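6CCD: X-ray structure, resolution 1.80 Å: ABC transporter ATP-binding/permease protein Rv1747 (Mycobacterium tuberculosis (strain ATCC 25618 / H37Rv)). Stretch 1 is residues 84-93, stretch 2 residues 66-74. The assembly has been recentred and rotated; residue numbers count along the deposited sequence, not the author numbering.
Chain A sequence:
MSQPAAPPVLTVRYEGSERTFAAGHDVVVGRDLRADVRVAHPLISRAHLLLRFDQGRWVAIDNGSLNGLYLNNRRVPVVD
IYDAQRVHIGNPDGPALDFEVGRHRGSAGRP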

# COMPACT_ATOMS: atom_id res chain seq x y z
N ALA A 84 4.32 11.17 -4.17
CA ALA A 84 3.88 10.14 -5.10
C ALA A 84 4.90 9.01 -5.10
O ALA A 84 6.09 9.24 -4.84
CB ALA A 84 3.71 10.70 -6.49
N GLN A 85 4.44 7.80 -5.38
CA GLN A 85 5.28 6.64 -5.17
C GLN A 85 4.66 5.41 -5.82
O GLN A 85 3.46 5.19 -5.74
CB GLN A 85 5.48 6.42 -3.67
CG GLN A 85 6.56 5.45 -3.32
CD GLN A 85 7.92 5.96 -3.72
OE1 GLN A 85 8.39 5.70 -4.82
NE2 GLN A 85 8.55 6.70 -2.82
N ARG A 86 5.49 4.61 -6.49
CA ARG A 86 5.04 3.31 -6.95
C ARG A 86 5.79 2.23 -6.17
O ARG A 86 7.00 2.32 -6.03
CB ARG A 86 5.29 3.13 -8.44
CG ARG A 86 5.12 1.70 -8.91
CD ARG A 86 5.27 1.57 -10.42
NE ARG A 86 3.99 1.24 -11.03
CZ ARG A 86 3.59 1.67 -12.22
NH1 ARG A 86 4.37 2.45 -12.95
NH2 ARG A 86 2.39 1.30 -12.67
N VAL A 87 5.06 1.24 -5.67
CA VAL A 87 5.70 0.11 -5.02
C VAL A 87 5.21 -1.19 -5.66
O VAL A 87 4.23 -1.19 -6.42
CB VAL A 87 5.41 0.06 -3.50
CG1 VAL A 87 5.88 1.35 -2.83
CG2 VAL A 87 3.92 -0.20 -3.24
N HIS A 88 5.89 -2.28 -5.35
CA HIS A 88 5.41 -3.61 -5.73
C HIS A 88 5.29 -4.46 -4.48
O HIS A 88 6.12 -4.38 -3.58
CB HIS A 88 6.35 -4.28 -6.72
CG HIS A 88 6.47 -3.55 -8.02
ND1 HIS A 88 5.73 -3.89 -9.13
CD2 HIS A 88 7.22 -2.49 -8.38
CE1 HIS A 88 6.03 -3.08 -10.13
NE2 HIS A 88 6.94 -2.22 -9.70
N ILE A 89 4.25 -5.29 -4.42
CA ILE A 89 4.14 -6.25 -3.33
C ILE A 89 4.29 -7.66 -3.88
O ILE A 89 3.90 -7.93 -5.02
CB ILE A 89 2.80 -6.10 -2.59
CG1 ILE A 89 1.64 -6.04 -3.58
CG2 ILE A 89 2.81 -4.82 -1.74
CD1 ILE A 89 0.27 -5.92 -2.89
N GLY A 90 4.85 -8.55 -3.06
CA GLY A 90 4.97 -9.96 -3.41
C GLY A 90 6.27 -10.33 -4.10
O GLY A 90 6.73 -11.46 -4.00
N ASN A 91 6.86 -9.36 -4.80
CA ASN A 91 8.07 -9.56 -5.59
C ASN A 91 8.40 -8.24 -6.25
O ASN A 91 7.54 -7.37 -6.31
CB ASN A 91 7.87 -10.66 -6.66
CG ASN A 91 8.54 -11.98 -6.29
OD1 ASN A 91 9.43 -12.02 -5.44
ND2 ASN A 91 8.10 -13.05 -6.93
N PRO A 92 9.64 -8.07 -6.77
CA PRO A 92 9.96 -6.83 -7.49
C PRO A 92 9.04 -6.60 -8.69
O PRO A 92 8.81 -5.45 -9.08
CB PRO A 92 11.41 -7.05 -7.94
CG PRO A 92 11.62 -8.53 -7.88
CD PRO A 92 10.80 -8.97 -6.70
N ASP A 93 8.55 -7.68 -9.30
CA ASP A 93 7.61 -7.55 -10.40
C ASP A 93 6.22 -8.05 -10.03
O ASP A 93 5.44 -8.43 -10.90
CB ASP A 93 8.10 -8.33 -11.62
CG ASP A 93 8.24 -9.81 -11.35
OD1 ASP A 93 8.26 -10.19 -10.15
OD2 ASP A 93 8.36 -10.58 -12.33
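Stretch 2 (66-74) LNGLYLNNR

How do the two backbones run against each other? Residues 84-89 form a strand that continues into a loop, and in stretch 2 the short strand 69-71 leads into a type I' turn from Leu71 to Arg74. The strands are antiparallel, with 145° between their N-to-C directions and a closest approach of 4.7 Å between axes. The CA atoms of His88 and Tyr70 lie 5.1 Å apart, those of Ile89 and Leu69 4.6 Å.

What holds this register? His88 and Tyr70 form a hydrogen-bonded pair: Tyr70 N donates to His88 O at 2.7 Å, and His88 N to Tyr70 O at 3.0 Å. One step on, Gly90 N reaches Gly68 O at 3.0 Å, nearly straight, so the ladder outlasts the strands. Gly90 has phi 92° and psi -27°, where a CB would jam against the preceding carbonyl oxygen.

Which side chains meet on the Ile89 and Leu69 face? Leu69 CD1 lies 3.9 Å from Val87 CG2 and 4.0 Å from Ile89 CG2, a small apolar cluster. Further along, Leu71 CD1 approaches Gln85 OE1 at 3.3 Å and Arg86 O at 3.7 Å.

What covers Tyr70? Its side chain shares the other face with His88, their CB atoms 4.4 Å apart, and its ring lies along the loop after the strand. Pro92 CD sits 4.0 Å from the Tyr70 ring centroid, only 11° off the normal, a CH-pi contact over the face. Asn91 CA comes within 3.5 Å of Tyr70 CE2.

Does water join the stretches near the turn? Water 1 accepts from Asn72 N at 3.0 Å and donates to Arg86 O at 2.9 Å, linking the backbones where Asn72 makes no direct contact.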

# COMPACT_ATOMS: atom_id res chain seq x y z
N LEU A 66 4.35 -12.75 3.90
CA LEU A 66 5.32 -13.74 3.46
C LEU A 66 6.27 -13.18 2.40
O LEU A 66 7.48 -13.34 2.49
CB LEU A 66 4.61 -14.98 2.91
CG LEU A 66 5.49 -16.12 2.37
CD1 LEU A 66 6.36 -16.71 3.48
CD2 LEU A 66 4.63 -17.21 1.72
N ASN A 67 5.71 -12.51 1.39
CA ASN A 67 6.50 -12.20 0.20
C ASN A 67 6.88 -10.73 0.04
O ASN A 67 7.56 -10.37 -0.92
CB ASN A 67 5.73 -12.71 -1.02
CG ASN A 67 5.72 -14.24 -1.09
OD1 ASN A 67 6.75 -14.88 -0.85
ND2 ASN A 67 4.57 -14.83 -1.39
N GLY A 68 6.47 -9.88 0.98
CA GLY A 68 7.10 -8.58 1.13
C GLY A 68 6.63 -7.40 0.31
O GLY A 68 5.63 -7.45 -0.42
N LEU A 69 7.38 -6.31 0.47
CA LEU A 69 7.10 -4.98 -0.08
C LEU A 69 8.37 -4.48 -0.71
O LEU A 69 9.44 -4.52 -0.08
CB LEU A 69 6.63 -4.02 1.03
CG LEU A 69 6.55 -2.51 0.77
CD1 LEU A 69 5.43 -2.19 -0.24
CD2 LEU A 69 6.31 -1.78 2.09
N TYR A 70 8.28 -4.01 -1.95
CA TYR A 70 9.46 -3.58 -2.69
C TYR A 70 9.37 -2.15 -3.19
O TYR A 70 8.34 -1.72 -3.74
CB TYR A 70 9.69 -4.50 -3.89
CG TYR A 70 10.09 -5.90 -3.48
CD1 TYR A 70 11.43 -6.26 -3.40
CD2 TYR A 70 9.13 -6.85 -3.16
CE1 TYR A 70 11.81 -7.53 -3.02
CE2 TYR A 70 9.50 -8.14 -2.78
CZ TYR A 70 10.84 -8.47 -2.72
OH TYR A 70 11.23 -9.73 -2.34
N LEU A 71 10.46 -1.41 -3.00
CA LEU A 71 10.64 -0.09 -3.58
C LEU A 71 11.94 -0.10 -4.40
O LEU A 71 13.01 -0.28 -3.84
CB LEU A 71 10.70 0.98 -2.49
CG LEU A 71 10.98 2.42 -2.94
CD1 LEU A 71 9.86 2.95 -3.81
CD2 LEU A 71 11.18 3.32 -1.74
N ASN A 72 11.83 0.08 -5.71
CA ASN A 72 13.02 0.08 -6.58
C ASN A 72 13.94 -1.12 -6.31
O ASN A 72 15.14 -0.94 -6.04
CB ASN A 72 13.81 1.37 -6.39
CG ASN A 72 12.95 2.60 -6.56
OD1 ASN A 72 12.12 2.66 -7.46
ND2 ASN A 72 13.14 3.58 -5.69
N ASN A 73 13.37 -2.31 -6.35
CA ASN A 73 14.11 -3.57 -6.19
C ASN A 73 14.72 -3.77 -4.82
O ASN A 73 15.52 -4.68 -4.61
CB ASN A 73 15.21 -3.69 -7.25
CG ASN A 73 14.65 -3.64 -8.65
OD1 ASN A 73 13.88 -4.52 -9.05
ND2 ASN A 73 15.02 -2.62 -9.40
N ARG A 74 14.33 -2.93 -3.87
CA ARG A 74 14.76 -3.14 -2.50
C ARG A 74 13.59 -3.61 -1.66
O ARG A 74 12.55 -2.96 -1.62
CB ARG A 74 15.35 -1.86 -1.90
CG ARG A 74 15.90 -2.12 -0.53
CD ARG A 74 16.44 -0.87 0.13
NE ARG A 74 17.02 -1.21 1.43
CZ ARG A 74 17.60 -0.34 2.24
NH1 ARG A 74 17.68 0.94 1.90
NH2 ARG A 74 18.11 -0.75 3.40
O HOH W 1 9.08 0.47 -6.94
O HOH W 2 9.42 3.75 -7.48